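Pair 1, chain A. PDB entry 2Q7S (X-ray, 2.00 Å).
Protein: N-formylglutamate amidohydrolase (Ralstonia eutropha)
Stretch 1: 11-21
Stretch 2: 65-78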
# COMPACT_ATOMS: atom_id res chain seq x y z
N ILE A 11 -13.11 10.61 11.35
CA ILE A 11 -12.33 10.23 12.57
C ILE A 11 -12.11 8.69 12.53
O ILE A 11 -11.13 8.19 13.10
CB ILE A 11 -12.99 10.88 13.90
CG1 ILE A 11 -12.42 10.32 15.21
CG2 ILE A 11 -14.53 10.81 13.88
CD1 ILE A 11 -12.86 11.15 16.44
N ALA A 12 -12.98 7.98 11.81
CA ALA A 12 -12.77 6.55 11.46
C ALA A 12 -11.37 6.31 10.82
O ALA A 12 -10.94 7.07 9.96
CB ALA A 12 -13.84 6.09 10.53
N PRO A 13 -10.61 5.33 11.32
CA PRO A 13 -9.23 5.16 10.80
C PRO A 13 -9.08 4.56 9.39
O PRO A 13 -7.97 4.49 8.85
CB PRO A 13 -8.55 4.27 11.86
CG PRO A 13 -9.66 3.53 12.55
CD PRO A 13 -10.93 4.40 12.42
N PHE A 14 -10.19 4.10 8.81
CA PHE A 14 -10.18 3.55 7.49
C PHE A 14 -11.57 3.65 6.86
O PHE A 14 -12.57 3.80 7.54
CB PHE A 14 -9.68 2.10 7.51
CG PHE A 14 -10.54 1.14 8.32
CD1 PHE A 14 -11.64 0.53 7.75
CD2 PHE A 14 -10.28 0.89 9.63
CE1 PHE A 14 -12.46 -0.35 8.48
CE2 PHE A 14 -11.07 0.01 10.37
CZ PHE A 14 -12.16 -0.61 9.79
N THR A 15 -11.56 3.63 5.54
CA THR A 15 -12.73 3.34 4.74
C THR A 15 -12.66 1.89 4.24
O THR A 15 -11.56 1.32 4.05
CB THR A 15 -12.81 4.31 3.54
OG1 THR A 15 -11.59 4.26 2.81
CG2 THR A 15 -13.01 5.72 4.01
N LEU A 16 -13.83 1.29 4.09
CA LEU A 16 -13.96 -0.11 3.64
C LEU A 16 -15.11 -0.17 2.65
O LEU A 16 -16.25 -0.03 3.04
CB LEU A 16 -14.24 -1.03 4.80
CG LEU A 16 -14.35 -2.52 4.53
CD1 LEU A 16 -12.99 -3.17 4.02
CD2 LEU A 16 -14.85 -3.13 5.80
N ALA A 17 -14.76 -0.27 1.37
CA ALA A 17 -15.72 -0.33 0.25
C ALA A 17 -15.99 -1.79 -0.07
O ALA A 17 -15.09 -2.54 -0.55
CB ALA A 17 -15.20 0.46 -1.00
N LEU A 18 -17.22 -2.21 0.25
CA LEU A 18 -17.70 -3.57 0.00
C LEU A 18 -18.53 -3.67 -1.30
O LEU A 18 -19.18 -2.70 -1.73
CB LEU A 18 -18.53 -4.09 1.21
CG LEU A 18 -17.81 -4.08 2.58
CD1 LEU A 18 -18.80 -4.34 3.72
CD2 LEU A 18 -16.58 -5.05 2.67
N PRO A 19 -18.53 -4.86 -1.91
CA PRO A 19 -19.28 -4.99 -3.17
C PRO A 19 -20.81 -4.87 -3.02
O PRO A 19 -21.35 -5.35 -2.04
CB PRO A 19 -18.85 -6.36 -3.69
CG PRO A 19 -18.33 -7.10 -2.52
CD PRO A 19 -17.85 -6.10 -1.51
N GLU A 20 -21.50 -4.24 -3.98
CA GLU A 20 -22.97 -4.25 -4.00
C GLU A 20 -23.60 -5.53 -4.51
O GLU A 20 -24.70 -5.89 -4.09
CB GLU A 20 -23.54 -3.08 -4.79
CG GLU A 20 -23.59 -1.77 -4.00
CD GLU A 20 -24.12 -0.61 -4.82
OE1 GLU A 20 -25.20 -0.76 -5.46
OE2 GLU A 20 -23.46 0.45 -4.81
N GLY A 21 -22.92 -6.21 -5.43
CA GLY A 21 -23.41 -7.47 -5.94
C GLY A 21 -22.57 -8.66 -5.48
O GLY A 21 -22.12 -8.70 -4.36
N VAL A 65 -12.71 -1.62 -7.78
CA VAL A 65 -12.57 -2.85 -7.05
C VAL A 65 -13.90 -3.42 -6.46
O VAL A 65 -14.18 -4.59 -6.72
CB VAL A 65 -11.44 -2.71 -5.96
CG1 VAL A 65 -11.48 -3.88 -4.94
CG2 VAL A 65 -10.10 -2.70 -6.64
N PRO A 66 -14.67 -2.63 -5.64
CA PRO A 66 -15.95 -3.06 -5.10
C PRO A 66 -17.04 -3.15 -6.19
O PRO A 66 -17.96 -3.95 -6.08
CB PRO A 66 -16.25 -1.97 -4.04
CG PRO A 66 -15.65 -0.81 -4.58
CD PRO A 66 -14.36 -1.29 -5.09
N ARG A 67 -16.83 -2.47 -7.31
CA ARG A 67 -17.78 -2.49 -8.44
C ARG A 67 -17.70 -3.79 -9.19
O ARG A 67 -18.58 -4.08 -9.93
CB ARG A 67 -17.48 -1.34 -9.42
CG ARG A 67 -17.55 0.08 -8.78
CD ARG A 67 -17.15 1.18 -9.79
NE ARG A 67 -18.24 1.36 -10.75
CZ ARG A 67 -18.10 1.77 -12.01
NH1 ARG A 67 -16.94 2.15 -12.50
NH2 ARG A 67 -19.18 1.91 -12.76
N VAL A 68 -16.61 -4.53 -9.05
CA VAL A 68 -16.45 -5.79 -9.71
C VAL A 68 -16.49 -6.96 -8.71
O VAL A 68 -16.26 -8.08 -9.10
CB VAL A 68 -15.17 -5.85 -10.60
CG1 VAL A 68 -15.17 -4.69 -11.57
CG2 VAL A 68 -13.88 -5.88 -9.72
N GLY A 69 -16.85 -6.72 -7.45
CA GLY A 69 -16.99 -7.82 -6.49
C GLY A 69 -15.91 -7.89 -5.43
O GLY A 69 -16.04 -8.64 -4.47
N GLY A 70 -14.88 -7.05 -5.55
CA GLY A 70 -13.78 -6.99 -4.57
C GLY A 70 -14.04 -6.14 -3.35
O GLY A 70 -15.07 -5.45 -3.22
N THR A 71 -13.08 -6.16 -2.43
CA THR A 71 -13.14 -5.32 -1.25
C THR A 71 -11.95 -4.39 -1.28
O THR A 71 -10.84 -4.81 -1.52
CB THR A 71 -13.15 -6.14 0.06
OG1 THR A 71 -14.34 -6.92 0.12
CG2 THR A 71 -13.15 -5.21 1.27
N LEU A 72 -12.23 -3.12 -1.07
CA LEU A 72 -11.19 -2.11 -1.00
C LEU A 72 -11.15 -1.44 0.36
O LEU A 72 -12.06 -0.71 0.77
CB LEU A 72 -11.34 -1.12 -2.15
CG LEU A 72 -10.28 -0.00 -2.18
CD1 LEU A 72 -8.84 -0.46 -2.33
CD2 LEU A 72 -10.65 0.92 -3.33
N LEU A 73 -10.05 -1.71 1.05
CA LEU A 73 -9.70 -1.05 2.29
C LEU A 73 -8.67 0.12 2.11
O LEU A 73 -7.65 -0.02 1.46
CB LEU A 73 -9.15 -2.07 3.26
CG LEU A 73 -8.53 -1.56 4.61
CD1 LEU A 73 -9.59 -0.98 5.60
CD2 LEU A 73 -7.78 -2.68 5.28
N ALA A 74 -8.95 1.26 2.73
CA ALA A 74 -8.02 2.36 2.66
C ALA A 74 -7.86 3.12 3.98
O ALA A 74 -8.85 3.44 4.65
CB ALA A 74 -8.43 3.29 1.53
N ALA A 75 -6.60 3.43 4.33
CA ALA A 75 -6.27 4.25 5.52
C ALA A 75 -6.68 5.72 5.40
O ALA A 75 -6.51 6.33 4.34
CB ALA A 75 -4.78 4.16 5.85
N THR A 76 -7.20 6.31 6.47
CA THR A 76 -7.56 7.73 6.44
C THR A 76 -6.46 8.57 7.15
O THR A 76 -6.33 9.77 6.93
CB THR A 76 -8.94 8.03 7.09
OG1 THR A 76 -8.97 7.49 8.39
CG2 THR A 76 -10.13 7.44 6.30
N PHE A 77 -5.67 7.90 7.98
CA PHE A 77 -4.55 8.53 8.65
C PHE A 77 -3.34 8.50 7.73
O PHE A 77 -3.25 7.61 6.87
CB PHE A 77 -4.22 7.84 9.95
CG PHE A 77 -4.02 6.38 9.83
CD1 PHE A 77 -5.13 5.51 9.90
CD2 PHE A 77 -2.74 5.85 9.65
CE1 PHE A 77 -5.00 4.21 9.73
CE2 PHE A 77 -2.62 4.48 9.51
CZ PHE A 77 -3.72 3.66 9.58
N PRO A 78 -2.37 9.40 7.97
CA PRO A 78 -1.22 9.42 7.09
C PRO A 78 -0.19 8.37 7.46
O PRO A 78 0.06 8.10 8.65
CB PRO A 78 -0.67 10.85 7.25
CG PRO A 78 -1.55 11.52 8.33
CD PRO A 78 -2.25 10.42 9.03
O HOH W 1 -12.11 2.28 0.84
O HOH W 2 -20.40 -2.51 -5.74

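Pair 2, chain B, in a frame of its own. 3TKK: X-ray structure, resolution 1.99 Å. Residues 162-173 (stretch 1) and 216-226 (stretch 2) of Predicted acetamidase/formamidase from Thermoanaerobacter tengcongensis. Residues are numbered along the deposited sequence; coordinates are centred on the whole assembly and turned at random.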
# COMPACT_ATOMS: atom_id res chain seq x y z
N LEU B 162 5.07 -9.95 0.49
CA LEU B 162 5.26 -10.55 1.81
C LEU B 162 5.63 -12.11 1.77
O LEU B 162 5.92 -12.66 2.80
CB LEU B 162 3.96 -10.33 2.67
CG LEU B 162 3.49 -8.84 2.89
CD1 LEU B 162 2.25 -8.86 3.87
CD2 LEU B 162 4.75 -8.05 3.36
N ILE B 163 5.20 -12.85 0.70
CA ILE B 163 5.42 -14.29 0.68
C ILE B 163 6.86 -14.56 0.33
O ILE B 163 7.15 -14.70 -0.84
CB ILE B 163 4.36 -14.94 -0.32
CG1 ILE B 163 2.99 -14.49 0.20
CG2 ILE B 163 4.55 -16.55 -0.31
CD1 ILE B 163 1.59 -15.09 -0.69
N ALA B 164 7.70 -14.69 1.35
CA ALA B 164 9.19 -14.74 1.25
C ALA B 164 9.68 -15.58 2.39
O ALA B 164 8.88 -15.96 3.22
CB ALA B 164 9.73 -13.23 1.40
N GLU B 165 11.00 -15.79 2.54
CA GLU B 165 11.46 -16.57 3.60
C GLU B 165 10.98 -15.96 4.87
O GLU B 165 11.06 -14.74 4.96
CB GLU B 165 13.05 -16.50 3.54
CG GLU B 165 13.59 -17.21 2.31
CD GLU B 165 15.16 -17.34 2.44
OE1 GLU B 165 15.81 -18.08 1.72
OE2 GLU B 165 15.69 -16.68 3.29
N GLY B 166 10.63 -16.76 5.90
CA GLY B 166 10.32 -16.22 7.22
C GLY B 166 8.76 -16.13 7.25
O GLY B 166 8.17 -15.93 8.29
N ALA B 167 8.12 -16.19 6.13
CA ALA B 167 6.64 -15.99 6.21
C ALA B 167 5.85 -17.28 6.31
O ALA B 167 6.37 -18.33 5.91
CB ALA B 167 6.20 -15.22 5.09
N GLU B 168 4.58 -17.18 6.75
CA GLU B 168 3.66 -18.28 6.80
C GLU B 168 2.43 -17.84 6.06
O GLU B 168 1.88 -16.80 6.35
CB GLU B 168 3.27 -18.49 8.27
CG GLU B 168 4.31 -19.24 9.07
CD GLU B 168 3.98 -19.08 10.56
OE1 GLU B 168 2.82 -18.66 10.92
OE2 GLU B 168 4.85 -19.31 11.33
N VAL B 169 1.96 -18.61 5.10
CA VAL B 169 0.71 -18.30 4.43
C VAL B 169 -0.39 -19.30 4.84
O VAL B 169 -0.10 -20.55 4.86
CB VAL B 169 0.95 -18.48 2.96
CG1 VAL B 169 -0.27 -17.87 2.24
CG2 VAL B 169 2.23 -17.71 2.57
N TYR B 170 -1.60 -18.83 5.14
CA TYR B 170 -2.60 -19.67 5.66
C TYR B 170 -3.63 -19.68 4.63
O TYR B 170 -4.02 -18.63 4.22
CB TYR B 170 -3.14 -19.05 6.95
CG TYR B 170 -2.12 -19.09 8.05
CD1 TYR B 170 -2.21 -20.07 9.06
CD2 TYR B 170 -1.12 -18.17 8.10
CE1 TYR B 170 -1.36 -20.11 10.09
CE2 TYR B 170 -0.24 -18.16 9.16
CZ TYR B 170 -0.33 -19.15 10.13
OH TYR B 170 0.53 -19.18 11.18
N PHE B 171 -4.11 -20.87 4.22
CA PHE B 171 -5.10 -20.93 3.21
C PHE B 171 -6.34 -21.65 3.70
O PHE B 171 -6.23 -22.76 4.30
CB PHE B 171 -4.56 -21.85 2.02
CG PHE B 171 -3.46 -21.23 1.24
CD1 PHE B 171 -3.72 -20.23 0.34
CD2 PHE B 171 -2.20 -21.68 1.39
CE1 PHE B 171 -2.67 -19.55 -0.37
CE2 PHE B 171 -1.10 -21.04 0.70
CZ PHE B 171 -1.36 -20.01 -0.21
N PRO B 172 -7.49 -21.11 3.41
CA PRO B 172 -8.65 -21.98 3.57
C PRO B 172 -8.59 -23.21 2.69
O PRO B 172 -8.26 -23.09 1.51
CB PRO B 172 -9.83 -21.16 3.04
CG PRO B 172 -9.32 -19.80 2.59
CD PRO B 172 -7.76 -19.89 2.62
N VAL B 173 -9.02 -24.37 3.22
CA VAL B 173 -9.08 -25.66 2.49
C VAL B 173 -10.47 -25.86 1.89
O VAL B 173 -11.49 -25.83 2.59
CB VAL B 173 -8.71 -26.86 3.44
CG1 VAL B 173 -8.57 -28.15 2.67
CG2 VAL B 173 -7.28 -26.58 4.06
N ASN B 216 -11.60 -20.77 10.90
CA ASN B 216 -12.35 -20.49 9.69
C ASN B 216 -11.68 -19.32 8.91
O ASN B 216 -11.61 -18.24 9.42
CB ASN B 216 -13.78 -20.06 10.07
CG ASN B 216 -14.49 -21.10 10.87
OD1 ASN B 216 -14.19 -22.30 10.73
ND2 ASN B 216 -15.48 -20.69 11.71
N LEU B 217 -11.15 -19.52 7.72
CA LEU B 217 -10.72 -18.35 6.93
C LEU B 217 -11.60 -18.27 5.66
O LEU B 217 -12.07 -19.33 5.15
CB LEU B 217 -9.25 -18.45 6.51
CG LEU B 217 -8.23 -18.39 7.66
CD1 LEU B 217 -6.79 -18.41 7.23
CD2 LEU B 217 -8.51 -17.07 8.38
N LYS B 218 -11.74 -17.07 5.09
CA LYS B 218 -12.47 -16.98 3.82
C LYS B 218 -11.51 -16.72 2.66
O LYS B 218 -11.90 -16.79 1.50
CB LYS B 218 -13.50 -15.83 3.85
CG LYS B 218 -14.61 -16.11 4.79
CD LYS B 218 -15.36 -17.26 4.30
CE LYS B 218 -16.62 -17.54 5.12
NZ LYS B 218 -17.38 -16.30 5.41
N ASN B 219 -10.28 -16.34 2.99
CA ASN B 219 -9.26 -15.88 2.03
C ASN B 219 -7.92 -16.05 2.69
O ASN B 219 -7.92 -16.29 3.87
CB ASN B 219 -9.44 -14.41 1.75
CG ASN B 219 -10.47 -14.15 0.74
OD1 ASN B 219 -10.30 -14.54 -0.36
ND2 ASN B 219 -11.49 -13.44 1.07
N PRO B 220 -6.79 -15.86 1.97
CA PRO B 220 -5.55 -16.27 2.58
C PRO B 220 -5.11 -15.20 3.49
O PRO B 220 -5.59 -14.03 3.42
CB PRO B 220 -4.55 -16.29 1.40
CG PRO B 220 -5.51 -16.61 0.25
CD PRO B 220 -6.63 -15.68 0.52
N VAL B 221 -4.17 -15.60 4.31
CA VAL B 221 -3.57 -14.66 5.26
C VAL B 221 -2.04 -14.90 5.28
O VAL B 221 -1.60 -16.04 5.09
CB VAL B 221 -4.08 -14.97 6.71
CG1 VAL B 221 -3.14 -14.19 7.81
CG2 VAL B 221 -5.55 -14.60 6.85
N VAL B 222 -1.24 -13.86 5.38
CA VAL B 222 0.24 -14.07 5.44
C VAL B 222 0.70 -13.52 6.71
O VAL B 222 0.27 -12.40 7.17
CB VAL B 222 1.07 -13.50 4.21
CG1 VAL B 222 0.67 -12.11 3.91
CG2 VAL B 222 2.67 -13.58 4.60
N LYS B 223 1.61 -14.25 7.36
CA LYS B 223 2.11 -13.70 8.61
C LYS B 223 3.62 -13.69 8.48
O LYS B 223 4.19 -14.69 8.06
CB LYS B 223 1.74 -14.60 9.78
CG LYS B 223 2.45 -14.19 11.15
CD LYS B 223 2.02 -15.12 12.32
CE LYS B 223 2.88 -14.86 13.62
NZ LYS B 223 2.56 -15.98 14.53
N THR B 224 4.28 -12.58 8.81
CA THR B 224 5.69 -12.50 8.66
C THR B 224 6.12 -12.37 10.07
O THR B 224 5.32 -12.50 11.02
CB THR B 224 6.15 -11.23 7.84
OG1 THR B 224 5.83 -10.09 8.65
CG2 THR B 224 5.32 -11.10 6.43
N ALA B 225 7.41 -12.15 10.24
CA ALA B 225 7.93 -11.88 11.60
C ALA B 225 7.31 -10.67 12.30
O ALA B 225 7.22 -10.63 13.58
CB ALA B 225 9.41 -11.68 11.52
N GLU B 226 6.83 -9.74 11.51
CA GLU B 226 6.35 -8.42 11.97
C GLU B 226 4.84 -8.14 11.86
O GLU B 226 4.26 -7.57 12.78
CB GLU B 226 7.24 -7.34 11.33
CG GLU B 226 8.81 -7.64 11.57
CD GLU B 226 9.24 -7.66 13.03
OE1 GLU B 226 8.61 -6.94 13.83
OE2 GLU B 226 10.27 -8.35 13.44
O HOH W 3 6.07 -15.87 10.14
O HOH W 4 3.17 -18.33 13.59

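Both pairs are two-stranded antiparallel ladders, and the central 14 residues superpose with an RMSD of 0.6 Å. The strand axes approach to 4.7 Å in each, with angles of 169° in pair 1 and 159° in pair 2 between their directions. The ladders share two hydrogen-bonded rungs. T15(A) with A74(A) matches E168(B) with K223(B): T15(A) N donates to A74(A) O at 2.9 Å, and E168(B) N to K223(B) O at 2.8 Å. A17(A) with L72(A) matches Y170(B) with V221(B), where A17(A) N to L72(A) O and Y170(B) N to V221(B) O both measure 2.8 Å. Each bond is returned by the partner's amide, so both rungs are closed by a pair of main-chain bonds.

Between these rungs, L16(A) and L73(A) match V169(B) and V222(B). In pair 1, L16(A) CD1 lies 4.1 Å from L73(A) CB, and L73(A) CD1 also reaches F14(A) CD1, at 3.3 Å. The position of F14(A) is taken in pair 2 by the small A167(B), whose CB lies 3.9 Å from V222(B) CG2. V222(B) also packs against L162(B), with L162(B) CD1 3.6 Å from V222(B) CG1.

The other face differs more. The small A17(A) sets its CB 4.3 Å from L72(A) CB and 3.8 Å from P66(A) CG. Its counterpart Y170(B) keeps a similar backbone but carries a large ring; its CB lies 4.2 Å from V221(B) CB and 3.7 Å from L217(B) CD1, while K223(B) CB sits at the ring edge, 4.1 Å from CE2. Thus a proline and a leucine, not matched in the superposition, each pack beside this position. At the next rung, T15(A) OG1 approaches A74(A) CB at 3.5 Å, and a water bonded to that hydroxyl (2.8 Å from OG1) donates to L72(A) O at 3.0 Å. E168(B) and K223(B) are longer and charged, but E168(B) OE1 and K223(B) NZ stay 4.5 Å apart, beyond a salt bridge. A water joins them, 2.7 Å from E168(B) OE1 and 2.6 Å from K223(B) NZ, and Y170(B) OH donates a very short 2.4 Å bond to E168(B) OE1.

Past the strands' paired rungs, P19(A) and P172(B) coincide and both point toward the opposing stretch. P19(A) packs mostly against backbone, its CG 3.4 Å from G69(A) O and its CD 3.3 Å from G70(A) O, with T71(A) OG1 4.0 Å from P19(A) CD. P172(B) likewise meets main chain, with its CG 3.6 Å from N219(B) N, and its side-chain neighbour is apolar, P172(B) CG lying 4.1 Å from L217(B) CB.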